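Local atomic coordinates of regulatory protein RecX (Lactobacillus reuteri, PDB entry 3D5L), a protein that modulates the activity of RecA, the recombinase that acts in DNA repair. Residues T124-P129 with A162-L167; Q134-K139 with S144-A149; R171-Q176 with E182-Q187. All coordinates share one frame; numbering follows the deposited sequence.

Interaction 1 of 3, residues T124-P129 with A162-L167; sequences TDLKGP and AKKLAL
Leu126 reaches from the linker between helices 110-124 and 129-138 to Lys164 and Leu165 on helix 155-172, so that the second of RecX's three successive three-helix domains leans on the third. The link is chiefly apolar. Both methyls of Leu126 close on the aliphatic part of Lys164: CD1 comes to 3.5 Å from Lys164 CG, and CD2 to 3.8 Å from the same carbon. The two side chains meet at about a right angle, the leucine fork set across the lysine stem at CG. Lys164 CG stands anti to its own backbone N (chi1 172°), and the chain bends at chi2 and chi4, which brings NZ back to 4.1 Å from Leu126 CD1. That is a van der Waals approach of the charged end, by a lysine that is otherwise exposed to solvent. Alongside, the CB atoms of Leu126 and Leu165 lie 4.5 Å apart. Leu165 is buried and also touches Leu189 and Phe194, while Leu126 rests on Leu161 one turn earlier in helix 155-172; the contact therefore continues into the hydrophobic interior of the third domain.

Polar bonds act within the linker itself. Asp125 OD1 accepts the backbone N-H of Leu126 through its anti lone pair, and Lys127 NZ forms a long salt bridge to this oxygen. Gly128 then takes the N-cap position of helix 129-138, its backbone bonded to Lys192. On the backbone side of Leu126, Leu165 CD2 stops 4.0 Å from the carbonyl O of Leu126.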
loop_
_atom_site.group_PDB
_atom_site.type_symbol
_atom_site.label_atom_id
_atom_site.label_comp_id
_atom_site.label_asym_id
_atom_site.label_seq_id
_atom_site.Cartn_x
_atom_site.Cartn_y
_atom_site.Cartn_z
ATOM N N THR A 124 -0.702 4.522 19.743
ATOM C CA THR A 124 -0.086 5.840 19.724
ATOM C C THR A 124 -1.035 7.016 19.504
ATOM O O THR A 124 -0.587 8.164 19.428
ATOM C CB THR A 124 0.986 5.914 18.602
ATOM O OG1 THR A 124 0.337 5.839 17.323
ATOM C CG2 THR A 124 1.991 4.756 18.718
ATOM N N ASP A 125 -2.332 6.755 19.410
ATOM C CA ASP A 125 -3.265 7.840 19.145
ATOM C C ASP A 125 -4.554 7.846 19.960
ATOM O O ASP A 125 -4.844 6.917 20.710
ATOM C CB ASP A 125 -3.623 7.827 17.665
ATOM C CG ASP A 125 -3.245 9.104 16.966
ATOM O OD1 ASP A 125 -3.571 10.192 17.504
ATOM O OD2 ASP A 125 -2.631 9.016 15.877
ATOM N N LEU A 126 -5.332 8.911 19.784
ATOM C CA LEU A 126 -6.603 9.064 20.482
ATOM C C LEU A 126 -7.742 9.357 19.502
ATOM O O LEU A 126 -8.635 10.168 19.773
ATOM C CB LEU A 126 -6.488 10.169 21.536
ATOM C CG LEU A 126 -5.443 9.902 22.626
ATOM C CD1 LEU A 126 -5.412 11.062 23.625
ATOM C CD2 LEU A 126 -5.772 8.592 23.336
ATOM N N LYS A 127 -7.703 8.686 18.357
ATOM C CA LYS A 127 -8.734 8.855 17.344
ATOM C C LYS A 127 -9.799 7.786 17.558
ATOM O O LYS A 127 -9.515 6.714 18.089
ATOM C CB LYS A 127 -8.137 8.722 15.937
ATOM C CG LYS A 127 -6.977 9.668 15.641
ATOM C CD LYS A 127 -6.492 9.501 14.201
ATOM C CE LYS A 127 -5.062 10.020 14.006
ATOM N NZ LYS A 127 -4.892 11.453 14.367
ATOM N N GLY A 128 -11.022 8.092 17.144
ATOM C CA GLY A 128 -12.121 7.161 17.294
ATOM C C GLY A 128 -12.411 6.400 16.011
ATOM O O GLY A 128 -11.821 6.682 14.971
ATOM N N PRO A 129 -13.317 5.418 16.058
ATOM C CA PRO A 129 -13.676 4.612 14.886
ATOM C C PRO A 129 -14.089 5.412 13.661
ATOM O O PRO A 129 -13.672 5.105 12.555
ATOM C CB PRO A 129 -14.813 3.743 15.404
ATOM C CG PRO A 129 -14.399 3.504 16.821
ATOM C CD PRO A 129 -13.975 4.899 17.270
ATOM N N ALA A 162 -11.179 7.471 24.896
ATOM C CA ALA A 162 -12.080 8.609 25.008
ATOM C C ALA A 162 -11.947 9.328 26.357
ATOM O O ALA A 162 -12.018 10.560 26.413
ATOM C CB ALA A 162 -13.515 8.160 24.788
ATOM N N LYS A 163 -11.767 8.572 27.440
ATOM C CA LYS A 163 -11.597 9.186 28.760
ATOM C C LYS A 163 -10.341 10.053 28.701
ATOM O O LYS A 163 -10.340 11.204 29.145
ATOM C CB LYS A 163 -11.421 8.123 29.851
ATOM C CG LYS A 163 -12.660 7.301 30.155
ATOM C CD LYS A 163 -12.333 6.100 31.057
ATOM C CE LYS A 163 -13.565 5.208 31.263
ATOM N NZ LYS A 163 -13.283 3.962 32.043
ATOM N N LYS A 164 -9.277 9.484 28.140
ATOM C CA LYS A 164 -8.001 10.168 28.001
ATOM C C LYS A 164 -8.177 11.460 27.206
ATOM O O LYS A 164 -7.737 12.531 27.630
ATOM C CB LYS A 164 -6.995 9.242 27.307
ATOM C CG LYS A 164 -5.686 9.890 26.925
ATOM C CD LYS A 164 -4.860 10.284 28.138
ATOM C CE LYS A 164 -3.611 11.067 27.712
ATOM N NZ LYS A 164 -2.799 10.337 26.688
ATOM N N LEU A 165 -8.828 11.357 26.055
ATOM C CA LEU A 165 -9.077 12.521 25.208
ATOM C C LEU A 165 -9.953 13.540 25.948
ATOM O O LEU A 165 -9.656 14.734 25.955
ATOM C CB LEU A 165 -9.774 12.086 23.914
ATOM C CG LEU A 165 -10.305 13.131 22.931
ATOM C CD1 LEU A 165 -9.156 13.886 22.297
ATOM C CD2 LEU A 165 -11.145 12.434 21.858
ATOM N N ALA A 166 -11.032 13.063 26.564
ATOM C CA ALA A 166 -11.948 13.939 27.289
ATOM C C ALA A 166 -11.245 14.686 28.423
ATOM O O ALA A 166 -11.499 15.868 28.639
ATOM C CB ALA A 166 -13.133 13.135 27.844
ATOM N N LEU A 167 -10.360 14.001 29.142
ATOM C CA LEU A 167 -9.647 14.635 30.239
ATOM C C LEU A 167 -8.742 15.712 29.688
ATOM O O LEU A 167 -8.524 16.745 30.314
ATOM C CB LEU A 167 -8.810 13.612 31.015
ATOM C CG LEU A 167 -9.578 12.571 31.836
ATOM C CD1 LEU A 167 -8.583 11.770 32.678
ATOM C CD2 LEU A 167 -10.605 13.266 32.740
#

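Interaction 2 of 3, residues Q134-K139 with S144-A149; sequences QHLRQK and SDIDDA
The guanidinium of Arg137 is the flat group beside this contact, on an exposed side chain, but its aliphatic stem does the touching: CG sits 3.7 Å from Ile146 CD1, and the planar end turns to Glu143, which takes NE in a salt bridge. The neighbouring His135 ring lies almost parallel to that of Tyr117, their planes at about 5°, tying this helix to helix 110-124. These are the second and third helices of the middle three-helix domain of RecX, helices 129-138 and 143-149, joined by a turn and packed through aliphatic carbons, with the Arg137-Glu143 salt bridge beside them.

Ile146 is the centre of the contact. Its longer branch points at the other helix: CG1, anti to the carbonyl carbon (chi1 -70°), comes to 3.7 Å from Leu136 CB, and the terminal CD1 goes on to cross the Arg137 stem at about a right angle. Leu136 and Ile146 are both buried. Leu136 also meets Tyr117, and Ala149, one turn beyond Ile146, packs on Ala114 and Val118, so helix 110-124 closes the third side of the bundle. Ile146 CD1 approaches the backbone N of Arg137, at 3.9 Å.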
loop_
_atom_site.group_PDB
_atom_site.type_symbol
_atom_site.label_atom_id
_atom_site.label_comp_id
_atom_site.label_asym_id
_atom_site.label_seq_id
_atom_site.Cartn_x
_atom_site.Cartn_y
_atom_site.Cartn_z
ATOM N N GLN A 134 -12.771 6.728 8.239
ATOM C CA GLN A 134 -12.624 7.752 7.227
ATOM C C GLN A 134 -11.220 7.726 6.633
ATOM O O GLN A 134 -11.050 7.890 5.431
ATOM C CB GLN A 134 -12.913 9.123 7.840
ATOM C CG GLN A 134 -12.699 10.283 6.889
ATOM C CD GLN A 134 -13.163 11.607 7.472
ATOM O OE1 GLN A 134 -12.702 12.031 8.538
ATOM N NE2 GLN A 134 -14.075 12.274 6.765
ATOM N N HIS A 135 -10.213 7.513 7.474
ATOM C CA HIS A 135 -8.834 7.479 6.995
ATOM C C HIS A 135 -8.554 6.264 6.111
ATOM O O HIS A 135 -7.849 6.370 5.111
ATOM C CB HIS A 135 -7.863 7.470 8.172
ATOM C CG HIS A 135 -6.431 7.608 7.769
ATOM N ND1 HIS A 135 -5.808 8.829 7.641
ATOM C CD2 HIS A 135 -5.507 6.676 7.423
ATOM C CE1 HIS A 135 -4.562 8.647 7.235
ATOM N NE2 HIS A 135 -4.356 7.349 7.095
ATOM N N LEU A 136 -9.096 5.109 6.481
ATOM C CA LEU A 136 -8.882 3.899 5.696
ATOM C C LEU A 136 -9.659 3.921 4.381
ATOM O O LEU A 136 -9.229 3.319 3.399
ATOM C CB LEU A 136 -9.232 2.660 6.530
ATOM C CG LEU A 136 -8.236 2.450 7.685
ATOM C CD1 LEU A 136 -8.749 1.382 8.647
ATOM C CD2 LEU A 136 -6.859 2.074 7.118
ATOM N N ARG A 137 -10.801 4.606 4.359
ATOM C CA ARG A 137 -11.581 4.722 3.129
ATOM C C ARG A 137 -10.717 5.514 2.146
ATOM O O ARG A 137 -10.655 5.189 0.962
ATOM C CB ARG A 137 -12.900 5.474 3.368
ATOM C CG ARG A 137 -14.070 4.615 3.830
ATOM C CD ARG A 137 -15.242 5.485 4.312
ATOM N NE ARG A 137 -16.453 4.704 4.550
ATOM C CZ ARG A 137 -17.522 5.141 5.217
ATOM N NH1 ARG A 137 -17.545 6.367 5.734
ATOM N NH2 ARG A 137 -18.580 4.349 5.357
ATOM N N GLN A 138 -10.031 6.536 2.650
ATOM C CA GLN A 138 -9.161 7.368 1.809
ATOM C C GLN A 138 -7.926 6.617 1.313
ATOM O O GLN A 138 -7.334 6.991 0.307
ATOM C CB GLN A 138 -8.712 8.627 2.567
ATOM C CG GLN A 138 -9.829 9.615 2.912
ATOM C CD GLN A 138 -9.299 10.894 3.583
ATOM O OE1 GLN A 138 -8.535 11.660 2.979
ATOM N NE2 GLN A 138 -9.706 11.125 4.834
ATOM N N LYS A 139 -7.533 5.567 2.030
ATOM C CA LYS A 139 -6.376 4.751 1.663
ATOM C C LYS A 139 -6.790 3.684 0.649
ATOM O O LYS A 139 -5.997 2.806 0.292
ATOM C CB LYS A 139 -5.784 4.076 2.905
ATOM C CG LYS A 139 -5.072 5.008 3.863
ATOM C CD LYS A 139 -3.753 5.506 3.282
ATOM C CE LYS A 139 -3.023 6.403 4.287
ATOM N NZ LYS A 139 -1.633 6.760 3.872
ATOM N N SER A 144 -15.595 -3.708 4.139
ATOM C CA SER A 144 -15.451 -4.995 4.809
ATOM C C SER A 144 -14.108 -5.087 5.533
ATOM O O SER A 144 -14.055 -5.521 6.676
ATOM C CB SER A 144 -15.564 -6.123 3.797
ATOM O OG SER A 144 -14.500 -6.058 2.881
ATOM N N ASP A 145 -13.025 -4.682 4.870
ATOM C CA ASP A 145 -11.696 -4.708 5.491
ATOM C C ASP A 145 -11.627 -3.666 6.619
ATOM O O ASP A 145 -10.893 -3.827 7.592
ATOM C CB ASP A 145 -10.588 -4.400 4.462
ATOM C CG ASP A 145 -10.392 -5.513 3.444
ATOM O OD1 ASP A 145 -10.820 -6.652 3.708
ATOM O OD2 ASP A 145 -9.787 -5.267 2.373
ATOM N N ILE A 146 -12.399 -2.593 6.489
ATOM C CA ILE A 146 -12.390 -1.562 7.526
ATOM C C ILE A 146 -13.131 -2.010 8.768
ATOM O O ILE A 146 -12.679 -1.774 9.892
ATOM C CB ILE A 146 -13.026 -0.250 7.037
ATOM C CG1 ILE A 146 -12.102 0.408 6.008
ATOM C CG2 ILE A 146 -13.290 0.665 8.235
ATOM C CD1 ILE A 146 -12.793 1.381 5.087
ATOM N N ASP A 147 -14.279 -2.644 8.563
ATOM C CA ASP A 147 -15.062 -3.117 9.687
ATOM C C ASP A 147 -14.254 -4.183 10.426
ATOM O O ASP A 147 -14.224 -4.190 11.653
ATOM C CB ASP A 147 -16.408 -3.685 9.217
ATOM C CG ASP A 147 -17.322 -2.619 8.616
ATOM O OD1 ASP A 147 -17.210 -1.439 9.024
ATOM O OD2 ASP A 147 -18.154 -2.962 7.737
ATOM N N ASP A 148 -13.586 -5.068 9.684
ATOM C CA ASP A 148 -12.765 -6.109 10.313
ATOM C C ASP A 148 -11.667 -5.490 11.197
ATOM O O ASP A 148 -11.439 -5.920 12.325
ATOM C CB ASP A 148 -12.105 -7.021 9.259
ATOM C CG ASP A 148 -13.114 -7.871 8.493
ATOM O OD1 ASP A 148 -14.286 -7.950 8.927
ATOM O OD2 ASP A 148 -12.739 -8.476 7.459
ATOM N N ALA A 149 -10.992 -4.470 10.684
ATOM C CA ALA A 149 -9.929 -3.809 11.435
ATOM C C ALA A 149 -10.470 -3.066 12.654
ATOM O O ALA A 149 -9.829 -3.040 13.700
ATOM C CB ALA A 149 -9.173 -2.842 10.522
#

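Interaction 3 of 3, residues R171-Q176 with E182-Q187; sequences RRYRNQ and EQKVQQ
Lys184 lays its methylenes over the ring of Tyr173, at the point where the first and second helices of the third three-helix domain of RecX come together. Tyr173 is the first residue to leave helical geometry after helix 155-172, and Lys184 stands on helix 178-191. With Gln176, these two account for nearly all the surface the segments bury.

The main interaction is CH-pi. Lys184 CG lies 3.5 Å from the centroid of the Tyr173 ring and only 12° from its normal, almost directly over the middle. The opposite face is taken by Arg172 CG, 4.2 Å above the plane, leaving the ring sandwiched between two aliphatic stems from basic residues. Lys184 bends at chi2 (66°) and then runs on extended, which carries CE past the centre to 3.7 Å from both Tyr173 CZ and OH. The ammonium stays clear of the face: NZ is 4.7 Å from Tyr173 OH, and the methylenes make the contact. A serine in place of Tyr173 would probably leave the methylenes of Lys184 without their flat support, the lysine chain becoming free to turn into solvent.

Gln176 adds a smaller touch. A type I turn runs from Tyr173 to Gln176, closed by Gln176 N bonding to Tyr173 O, and it folds the chain back so that the glutamine side chain heads for the same lysine. Deeper in the domain, Val185 packs on Ala166, Leu169 and Phe170 and joins the two helices in the core; the tyrosine and lysine form the outer margin of that interface. At the edge nearest the turn, Gln176 OE1 ends 4.3 Å from Lys184 CB.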
loop_
_atom_site.group_PDB
_atom_site.type_symbol
_atom_site.label_atom_id
_atom_site.label_comp_id
_atom_site.label_asym_id
_atom_site.label_seq_id
_atom_site.Cartn_x
_atom_site.Cartn_y
_atom_site.Cartn_z
ATOM N N ARG A 171 -9.301 19.814 30.186
ATOM C CA ARG A 171 -8.193 20.625 30.660
ATOM C C ARG A 171 -7.904 21.725 29.639
ATOM O O ARG A 171 -7.587 22.859 29.997
ATOM C CB ARG A 171 -6.953 19.747 30.863
ATOM C CG ARG A 171 -5.696 20.522 31.196
ATOM C CD ARG A 171 -4.669 19.628 31.873
ATOM N NE ARG A 171 -3.409 20.328 32.119
ATOM C CZ ARG A 171 -2.574 20.726 31.162
ATOM N NH1 ARG A 171 -2.859 20.493 29.884
ATOM N NH2 ARG A 171 -1.452 21.356 31.483
ATOM N N ARG A 172 -8.039 21.383 28.363
ATOM C CA ARG A 172 -7.802 22.334 27.292
ATOM C C ARG A 172 -8.844 23.457 27.257
ATOM O O ARG A 172 -8.527 24.571 26.860
ATOM C CB ARG A 172 -7.784 21.611 25.943
ATOM C CG ARG A 172 -7.591 22.535 24.750
ATOM C CD ARG A 172 -7.724 21.794 23.427
ATOM N NE ARG A 172 -6.691 20.776 23.253
ATOM C CZ ARG A 172 -6.560 20.019 22.164
ATOM N NH1 ARG A 172 -7.400 20.167 21.144
ATOM N NH2 ARG A 172 -5.594 19.107 22.096
ATOM N N TYR A 173 -10.079 23.166 27.668
ATOM C CA TYR A 173 -11.149 24.168 27.665
ATOM C C TYR A 173 -11.628 24.510 29.069
ATOM O O TYR A 173 -12.810 24.825 29.270
ATOM C CB TYR A 173 -12.339 23.672 26.843
ATOM C CG TYR A 173 -12.004 23.412 25.397
ATOM C CD1 TYR A 173 -11.673 24.459 24.534
ATOM C CD2 TYR A 173 -11.996 22.111 24.891
ATOM C CE1 TYR A 173 -11.340 24.214 23.194
ATOM C CE2 TYR A 173 -11.667 21.852 23.562
ATOM C CZ TYR A 173 -11.341 22.908 22.717
ATOM O OH TYR A 173 -11.026 22.652 21.397
ATOM N N ARG A 174 -10.702 24.444 30.024
ATOM C CA ARG A 174 -10.969 24.726 31.435
ATOM C C ARG A 174 -11.376 26.174 31.670
ATOM O O ARG A 174 -11.883 26.518 32.730
ATOM C CB ARG A 174 -9.717 24.432 32.274
ATOM C CG ARG A 174 -8.485 25.241 31.843
ATOM C CD ARG A 174 -7.308 25.160 32.832
ATOM N NE ARG A 174 -6.791 23.807 33.014
ATOM C CZ ARG A 174 -7.329 22.890 33.820
ATOM N NH1 ARG A 174 -8.413 23.176 34.539
ATOM N NH2 ARG A 174 -6.782 21.681 33.904
ATOM N N ASN A 175 -11.141 27.010 30.667
ATOM C CA ASN A 175 -11.442 28.434 30.726
ATOM C C ASN A 175 -12.913 28.771 30.462
ATOM O O ASN A 175 -13.387 29.847 30.833
ATOM C CB ASN A 175 -10.567 29.155 29.709
ATOM C CG ASN A 175 -10.787 28.646 28.297
ATOM O OD1 ASN A 175 -10.657 27.445 28.024
ATOM N ND2 ASN A 175 -11.118 29.560 27.384
ATOM N N GLN A 176 -13.623 27.841 29.824
ATOM C CA GLN A 176 -15.034 28.015 29.472
ATOM C C GLN A 176 -16.002 27.593 30.573
ATOM O O GLN A 176 -15.683 26.743 31.397
ATOM C CB GLN A 176 -15.340 27.235 28.187
ATOM C CG GLN A 176 -14.543 27.731 26.991
ATOM C CD GLN A 176 -14.876 26.997 25.714
ATOM O OE1 GLN A 176 -15.962 26.426 25.581
ATOM N NE2 GLN A 176 -13.958 27.025 24.756
ATOM N N GLU A 182 -18.541 21.393 28.715
ATOM C CA GLU A 182 -18.974 20.025 28.489
ATOM C C GLU A 182 -19.301 19.795 27.005
ATOM O O GLU A 182 -18.804 18.843 26.403
ATOM C CB GLU A 182 -20.206 19.696 29.345
ATOM C CG GLU A 182 -20.254 20.355 30.728
ATOM C CD GLU A 182 -19.153 19.903 31.686
ATOM O OE1 GLU A 182 -19.012 18.676 31.897
ATOM O OE2 GLU A 182 -18.438 20.775 32.245
ATOM N N GLN A 183 -20.125 20.661 26.416
ATOM C CA GLN A 183 -20.500 20.508 25.008
ATOM C C GLN A 183 -19.270 20.401 24.112
ATOM O O GLN A 183 -19.226 19.577 23.200
ATOM C CB GLN A 183 -21.354 21.689 24.533
ATOM C CG GLN A 183 -22.626 21.934 25.327
ATOM C CD GLN A 183 -23.507 22.998 24.687
ATOM O OE1 GLN A 183 -24.495 22.683 24.019
ATOM N NE2 GLN A 183 -23.141 24.268 24.871
ATOM N N LYS A 184 -18.280 21.248 24.368
ATOM C CA LYS A 184 -17.039 21.264 23.597
ATOM C C LYS A 184 -16.354 19.889 23.658
ATOM O O LYS A 184 -15.730 19.446 22.693
ATOM C CB LYS A 184 -16.101 22.338 24.164
ATOM C CG LYS A 184 -15.000 22.761 23.224
ATOM C CD LYS A 184 -15.572 23.469 22.013
ATOM C CE LYS A 184 -14.485 23.767 20.982
ATOM N NZ LYS A 184 -15.049 24.518 19.825
ATOM N N VAL A 185 -16.465 19.230 24.807
ATOM C CA VAL A 185 -15.873 17.913 24.991
ATOM C C VAL A 185 -16.705 16.854 24.261
ATOM O O VAL A 185 -16.151 15.935 23.666
ATOM C CB VAL A 185 -15.785 17.546 26.491
ATOM C CG1 VAL A 185 -15.296 16.129 26.643
ATOM C CG2 VAL A 185 -14.849 18.518 27.223
ATOM N N GLN A 186 -18.031 16.986 24.313
ATOM C CA GLN A 186 -18.931 16.050 23.641
ATOM C C GLN A 186 -18.672 16.130 22.147
ATOM O O GLN A 186 -18.460 15.124 21.487
ATOM C CB GLN A 186 -20.398 16.418 23.863
ATOM C CG GLN A 186 -20.892 16.434 25.291
ATOM C CD GLN A 186 -22.378 16.757 25.360
ATOM O OE1 GLN A 186 -23.227 15.923 25.026
ATOM N NE2 GLN A 186 -22.699 17.981 25.775
ATOM N N GLN A 187 -18.713 17.348 21.622
ATOM C CA GLN A 187 -18.483 17.576 20.210
ATOM C C GLN A 187 -17.083 17.123 19.796
ATOM O O GLN A 187 -16.906 16.539 18.723
ATOM C CB GLN A 187 -18.695 19.057 19.887
ATOM C CG GLN A 187 -20.172 19.460 19.864
ATOM C CD GLN A 187 -20.390 20.975 19.835
ATOM O OE1 GLN A 187 -19.778 21.691 19.039
ATOM N NE2 GLN A 187 -21.272 21.461 20.703
#

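Interaction 2 is the most buried of the three and lies inside the second three-helix domain. Interaction 1 is partly buried and joins that domain to the third; interaction 3 lies at the surface of the third, its centre about 38 Å from the centre of the chain. Interactions 1 and 3 share helix 155-172 and touch directly, Ala166 CB being 3.9 Å from Val185 CG1. Interaction 2 touches neither, its nearest atoms about 5 Å from interaction 1 and about 12 Å from interaction 3. Every contact borrows the stem of a basic residue, Lys164, Arg137 or Lys184; interactions 1 and 2 add pairs of branched aliphatics, and interaction 3 alone has an aromatic face.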